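Local atomic coordinates of tRNA (cytosine(38)-C(5))-methyltransferase (Schizosaccharomyces pombe, PDB entry 6FDF), a protein that methylates carbon 5 of cytosine 38 in the anticodon loop of tRNA(Asp), and more weakly of tRNA(Glu), using S-adenosyl-L-methionine as methyl donor. Residues 21-26 with 319-324; 290-295 with 310-315. One frame throughout, in Å; residues are numbered along the deposited sequence. Where two conformers were deposited one is given.

Contact 1 (21-26 with 319-324). With SAH (S-adenosyl-L-homocysteine), chain E.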
# COMPACT_ATOMS: atom_id res chain seq x y z
N GLY A 21 -7.81 3.04 -3.76
CA GLY A 21 -7.30 4.21 -4.45
C GLY A 21 -6.11 4.89 -3.83
O GLY A 21 -5.96 6.11 -3.98
N GLY A 22 -5.25 4.14 -3.12
CA GLY A 22 -4.03 4.73 -2.61
C GLY A 22 -3.24 5.48 -3.67
O GLY A 22 -2.73 6.57 -3.41
N MET A 23 -3.13 4.90 -4.87
CA MET A 23 -2.37 5.56 -5.94
C MET A 23 -3.00 6.89 -6.33
O MET A 23 -2.29 7.87 -6.58
CB MET A 23 -2.27 4.65 -7.18
CG MET A 23 -1.47 3.37 -7.01
SD MET A 23 0.29 3.70 -6.81
CE MET A 23 0.93 2.03 -6.80
N HIS A 24 -4.33 6.94 -6.39
CA HIS A 24 -5.01 8.19 -6.70
C HIS A 24 -4.74 9.23 -5.61
O HIS A 24 -4.48 10.40 -5.91
CB HIS A 24 -6.51 7.92 -6.87
CG HIS A 24 -7.28 9.05 -7.49
ND1 HIS A 24 -8.46 8.84 -8.17
CD2 HIS A 24 -7.06 10.38 -7.52
CE1 HIS A 24 -8.93 10.00 -8.61
NE2 HIS A 24 -8.10 10.95 -8.22
N TYR A 25 -4.78 8.81 -4.35
CA TYR A 25 -4.48 9.75 -3.27
C TYR A 25 -3.05 10.25 -3.36
O TYR A 25 -2.78 11.43 -3.09
CB TYR A 25 -4.72 9.10 -1.91
CG TYR A 25 -6.18 8.99 -1.50
CD1 TYR A 25 -6.94 10.13 -1.29
CD2 TYR A 25 -6.77 7.75 -1.28
CE1 TYR A 25 -8.27 10.03 -0.90
CE2 TYR A 25 -8.09 7.65 -0.88
CZ TYR A 25 -8.84 8.79 -0.70
OH TYR A 25 -10.15 8.70 -0.31
N ALA A 26 -2.12 9.37 -3.74
CA ALA A 26 -0.72 9.78 -3.87
C ALA A 26 -0.54 10.74 -5.04
O ALA A 26 0.25 11.69 -4.95
CB ALA A 26 0.17 8.55 -4.03
N LYS A 319 1.95 8.44 1.38
CA LYS A 319 3.03 9.43 1.47
C LYS A 319 4.25 8.99 0.67
O LYS A 319 4.76 9.74 -0.18
CB LYS A 319 3.41 9.67 2.93
CG LYS A 319 2.78 10.91 3.54
CD LYS A 319 3.31 12.18 2.89
CE LYS A 319 2.55 13.40 3.36
NZ LYS A 319 2.84 14.58 2.51
N VAL A 320 4.75 7.78 0.94
CA VAL A 320 5.93 7.27 0.22
C VAL A 320 5.69 7.28 -1.29
O VAL A 320 6.54 7.74 -2.06
CB VAL A 320 6.31 5.87 0.72
CG1 VAL A 320 7.50 5.33 -0.07
CG2 VAL A 320 6.66 5.91 2.22
N VAL A 321 4.53 6.80 -1.73
CA VAL A 321 4.27 6.75 -3.16
C VAL A 321 4.13 8.15 -3.76
O VAL A 321 4.50 8.37 -4.92
CB VAL A 321 3.04 5.87 -3.43
CG1 VAL A 321 2.66 5.90 -4.90
CG2 VAL A 321 3.36 4.45 -3.01
N SER A 322 3.62 9.12 -2.99
CA SER A 322 3.55 10.49 -3.51
C SER A 322 4.94 11.01 -3.86
O SER A 322 5.12 11.70 -4.87
CB SER A 322 2.88 11.43 -2.50
OG SER A 322 3.73 11.75 -1.40
N TYR A 323 5.94 10.68 -3.04
CA TYR A 323 7.31 11.07 -3.35
C TYR A 323 7.83 10.36 -4.60
O TYR A 323 8.49 10.98 -5.44
CB TYR A 323 8.23 10.76 -2.17
CG TYR A 323 7.89 11.43 -0.86
CD1 TYR A 323 7.36 12.71 -0.82
CD2 TYR A 323 8.11 10.76 0.34
CE1 TYR A 323 7.06 13.31 0.40
CE2 TYR A 323 7.81 11.35 1.55
CZ TYR A 323 7.29 12.62 1.58
OH TYR A 323 7.00 13.20 2.80
N LEU A 324 7.58 9.05 -4.72
CA LEU A 324 8.06 8.31 -5.88
C LEU A 324 7.37 8.78 -7.16
O LEU A 324 8.00 8.84 -8.22
CB LEU A 324 7.83 6.81 -5.68
CG LEU A 324 8.70 6.18 -4.59
CD1 LEU A 324 8.09 4.87 -4.15
CD2 LEU A 324 10.14 5.99 -5.06
N SAH E . -2.95 -0.64 -4.29
CA SAH E . -4.32 -0.70 -3.82
CB SAH E . -4.68 -2.10 -3.32
CG SAH E . -3.83 -3.18 -3.99
SD SAH E . -3.96 -4.75 -3.20
C SAH E . -4.54 0.32 -2.75
O SAH E . -3.61 1.11 -2.48
OXT SAH E . -5.66 0.35 -2.20
C5' SAH E . -4.17 -5.68 -4.68
C4' SAH E . -5.56 -5.41 -5.25
O4' SAH E . -5.62 -6.03 -6.52
C3' SAH E . -6.70 -5.98 -4.39
O3' SAH E . -7.67 -4.97 -4.15
C2' SAH E . -7.33 -7.06 -5.27
O2' SAH E . -8.76 -7.06 -5.17
C1' SAH E . -6.89 -6.65 -6.67
N9 SAH E . -6.68 -7.78 -7.60
C8 SAH E . -6.01 -8.93 -7.37
N7 SAH E . -6.03 -9.72 -8.46
C5 SAH E . -6.72 -9.09 -9.43
C6 SAH E . -7.12 -9.37 -10.83
N6 SAH E . -6.77 -10.53 -11.43
N1 SAH E . -7.85 -8.42 -11.47
C2 SAH E . -8.20 -7.27 -10.88
N3 SAH E . -7.88 -6.95 -9.61
C4 SAH E . -7.16 -7.81 -8.85
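In the Rossmann-like methyltransferase fold, the first helix after the opening strand, here 22-29, packs against the late helix 318-328, and Ala26 meets Val321 and Ser322 at the crossing. The short segments have axes 8.5 Å apart at closest approach, and their directions differ by 58°. Small side chains at the crossing are consistent with the close approach: the CA atoms of Ala26 and Ser322 are 4.3 Å apart. Ala26 directs its methyl group at the partner helix, where CB lies 3.7 Å from Val321 CG1. Ser322 CB in turn rests 3.6 Å from Ala26 O.

Val321 CG1 also receives Met23, whose SD approaches to 3.8 Å; the two side chains cross at about a right angle. A bend at chi2 (-69°) swings the Met23 thioether closer to the valine than its CB direction alone would bring it. No hydrogen bond links the segments. The Ser322 hydroxyl instead turns back on its own helix, OG donating to Lys319 O at 2.6 Å, and this carbonyl also accepts from Tyr323 N.

Gly21, the N-cap, and Gly22 belong to the S-adenosylhomocysteine pocket, so the helix that carries Ala26 starts beside the ligand carboxylate. The same interface continues to Ile325, which touches Ala26, and to Leu29, which touches Ser322, while Val321 also packs on Tyr170 of strand 168-175.

Contact 2 (290-295 with 310-315). With SAH (S-adenosyl-L-homocysteine), chain E.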
# COMPACT_ATOMS: atom_id res chain seq x y z
N MET A 290 -0.95 5.05 7.28
CA MET A 290 -0.61 4.72 5.90
C MET A 290 -0.70 5.93 4.97
O MET A 290 -0.52 5.78 3.76
CB MET A 290 -1.52 3.59 5.40
CG MET A 290 -1.25 2.29 6.14
SD MET A 290 -2.23 0.92 5.50
CE MET A 290 -1.66 -0.42 6.54
N GLY A 291 -0.94 7.12 5.52
CA GLY A 291 -0.90 8.36 4.76
C GLY A 291 -2.19 8.75 4.07
O GLY A 291 -2.17 9.70 3.28
N PHE A 292 -3.29 8.07 4.34
CA PHE A 292 -4.55 8.44 3.72
C PHE A 292 -5.09 9.72 4.35
O PHE A 292 -4.94 9.92 5.56
CB PHE A 292 -5.58 7.32 3.87
CG PHE A 292 -5.34 6.17 2.94
CD1 PHE A 292 -4.46 5.15 3.28
CD2 PHE A 292 -5.98 6.11 1.71
CE1 PHE A 292 -4.23 4.10 2.41
CE2 PHE A 292 -5.76 5.07 0.84
CZ PHE A 292 -4.89 4.06 1.19
N PRO A 293 -5.71 10.60 3.57
CA PRO A 293 -6.22 11.85 4.13
C PRO A 293 -7.51 11.61 4.91
O PRO A 293 -8.15 10.56 4.82
CB PRO A 293 -6.48 12.71 2.89
CG PRO A 293 -6.82 11.72 1.84
CD PRO A 293 -5.94 10.51 2.12
N GLU A 294 -7.89 12.63 5.68
CA GLU A 294 -9.11 12.55 6.49
C GLU A 294 -10.36 12.43 5.63
O GLU A 294 -11.38 11.93 6.12
CB GLU A 294 -9.20 13.77 7.40
CG GLU A 294 -8.11 13.85 8.44
CD GLU A 294 -8.12 12.64 9.37
OE1 GLU A 294 -7.22 11.78 9.24
OE2 GLU A 294 -9.03 12.56 10.22
N SER A 295 -10.31 12.87 4.38
CA SER A 295 -11.46 12.76 3.49
C SER A 295 -11.83 11.31 3.16
O SER A 295 -12.96 11.07 2.72
CB SER A 295 -11.20 13.52 2.20
OG SER A 295 -10.21 12.86 1.43
N ARG A 310 -9.18 -4.94 6.42
CA ARG A 310 -8.66 -5.85 5.41
C ARG A 310 -8.21 -5.10 4.17
O ARG A 310 -7.17 -5.43 3.58
CB ARG A 310 -9.73 -6.89 5.05
CG ARG A 310 -10.25 -7.63 6.26
CD ARG A 310 -11.25 -8.72 5.87
NE ARG A 310 -11.76 -9.39 7.07
CZ ARG A 310 -13.05 -9.45 7.39
NH1 ARG A 310 -13.97 -8.92 6.60
NH2 ARG A 310 -13.42 -10.08 8.50
N LEU A 311 -8.97 -4.08 3.76
CA LEU A 311 -8.60 -3.29 2.60
C LEU A 311 -7.35 -2.47 2.88
O LEU A 311 -6.47 -2.35 2.02
CB LEU A 311 -9.76 -2.38 2.19
CG LEU A 311 -11.04 -3.09 1.72
CD1 LEU A 311 -12.17 -2.09 1.46
CD2 LEU A 311 -10.74 -3.91 0.48
N LEU A 312 -7.27 -1.89 4.08
CA LEU A 312 -6.09 -1.11 4.45
C LEU A 312 -4.85 -1.99 4.56
O LEU A 312 -3.75 -1.58 4.19
CB LEU A 312 -6.35 -0.37 5.76
CG LEU A 312 -7.28 0.84 5.61
CD1 LEU A 312 -7.82 1.32 6.97
CD2 LEU A 312 -6.54 1.98 4.89
N GLY A 313 -5.03 -3.22 5.05
CA GLY A 313 -3.92 -4.14 5.20
C GLY A 313 -3.20 -4.44 3.90
O GLY A 313 -2.03 -4.83 3.92
N ASN A 314 -3.89 -4.29 2.77
CA ASN A 314 -3.33 -4.51 1.44
C ASN A 314 -3.04 -3.22 0.68
O ASN A 314 -2.78 -3.28 -0.53
CB ASN A 314 -4.29 -5.36 0.60
CG ASN A 314 -4.34 -6.79 1.06
OD1 ASN A 314 -3.33 -7.34 1.52
ND2 ASN A 314 -5.50 -7.42 0.92
N SER A 315 -3.07 -2.08 1.35
CA SER A 315 -2.91 -0.78 0.70
C SER A 315 -1.47 -0.30 0.76
O SER A 315 -0.66 -0.77 1.56
CB SER A 315 -3.83 0.26 1.34
OG SER A 315 -5.20 -0.09 1.18
N SAH E . -2.95 -0.64 -4.29
CA SAH E . -4.32 -0.70 -3.82
CB SAH E . -4.68 -2.10 -3.32
CG SAH E . -3.83 -3.18 -3.99
SD SAH E . -3.96 -4.75 -3.20
C SAH E . -4.54 0.32 -2.75
O SAH E . -3.61 1.11 -2.48
OXT SAH E . -5.66 0.35 -2.20
C5' SAH E . -4.17 -5.68 -4.68
C4' SAH E . -5.56 -5.41 -5.25
O4' SAH E . -5.62 -6.03 -6.52
C3' SAH E . -6.70 -5.98 -4.39
O3' SAH E . -7.67 -4.97 -4.15
C2' SAH E . -7.33 -7.06 -5.27
O2' SAH E . -8.76 -7.06 -5.17
C1' SAH E . -6.89 -6.65 -6.67
N9 SAH E . -6.68 -7.78 -7.60
C8 SAH E . -6.01 -8.93 -7.37
N7 SAH E . -6.03 -9.72 -8.46
C5 SAH E . -6.72 -9.09 -9.43
C6 SAH E . -7.12 -9.37 -10.83
N6 SAH E . -6.77 -10.53 -11.43
N1 SAH E . -7.85 -8.42 -11.47
C2 SAH E . -8.20 -7.27 -10.88
N3 SAH E . -7.88 -6.95 -9.61
C4 SAH E . -7.16 -7.81 -8.85
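Phe292 lays the CD1-CE1 side of its ring against Leu312 and its CZ end against Ser315. Leu312 CD2 lies obliquely to the ring, 4.0 Å from Phe292 CE1, and the two side chains slide past each other in opposite directions. Ser315 CB instead meets the ring at its edge, near the plane, 3.9 Å from Phe292 CZ. With CG anti to its own carbonyl carbon (chi1 -76°), the phenylalanine reaches toward Leu312 and Ser315.

Met290 makes the second bridge. Extended beyond CG, its chain brings the thioether against the backbone of Leu312, with SD 3.2 Å from Leu312 O and CE close to the same oxygen. That carbonyl also accepts a hydrogen bond from Ser315 N. Ser315 has two conformers; in the one described here OG donates to Leu311 O at 2.7 Å, with a C=O...donor angle of 129°, which ties Ser315 back to Leu311, four residues earlier.

Asn314 and Ser315 belong to the S-adenosylhomocysteine pocket. Asn314 O is 3.3 Å from the ligand SD, and in that same conformer Ser315 OG is 3.4 Å from the carboxylate atom OXT. Cutting Phe292 back to an alanine is likely to open a gap beside Leu312 CD2 and Ser315 CB, next to the ligand carboxylate.

The segment 290-295 leaves helix 283-289 through a Schellman motif, with Gly291 as its C-prime residue at positive phi. Leu312 packs back on Val286 and Ala287 of that helix, Arg166 binds the carbonyls of Gly313 and Ser315, and a backbone hydrogen bond joins Met290 to Val318 of helix 318-328.

Contacts 1 and 2 have centres about 11 Å apart and touch directly through Tyr25, whose CD2 is 3.5 Å from Phe292 CD2, the ring planes standing at about 80°. Tyr25 CD1 comes equally near Pro293 CG, and Gly22 CA lies 3.9 Å from Phe292 CE2. Along the chain, contact 2 is nested within the loop closed by contact 1, and its helix 305-313 is followed by helix 318-328. The two converge on S-adenosylhomocysteine from separate segments, 21-26 in contact 1 and 310-315 in contact 2. Hydrogen bonds with Ile20 N, Ile63 N and the OD1 atoms of Asp41 and Asp62 further hold the ligand.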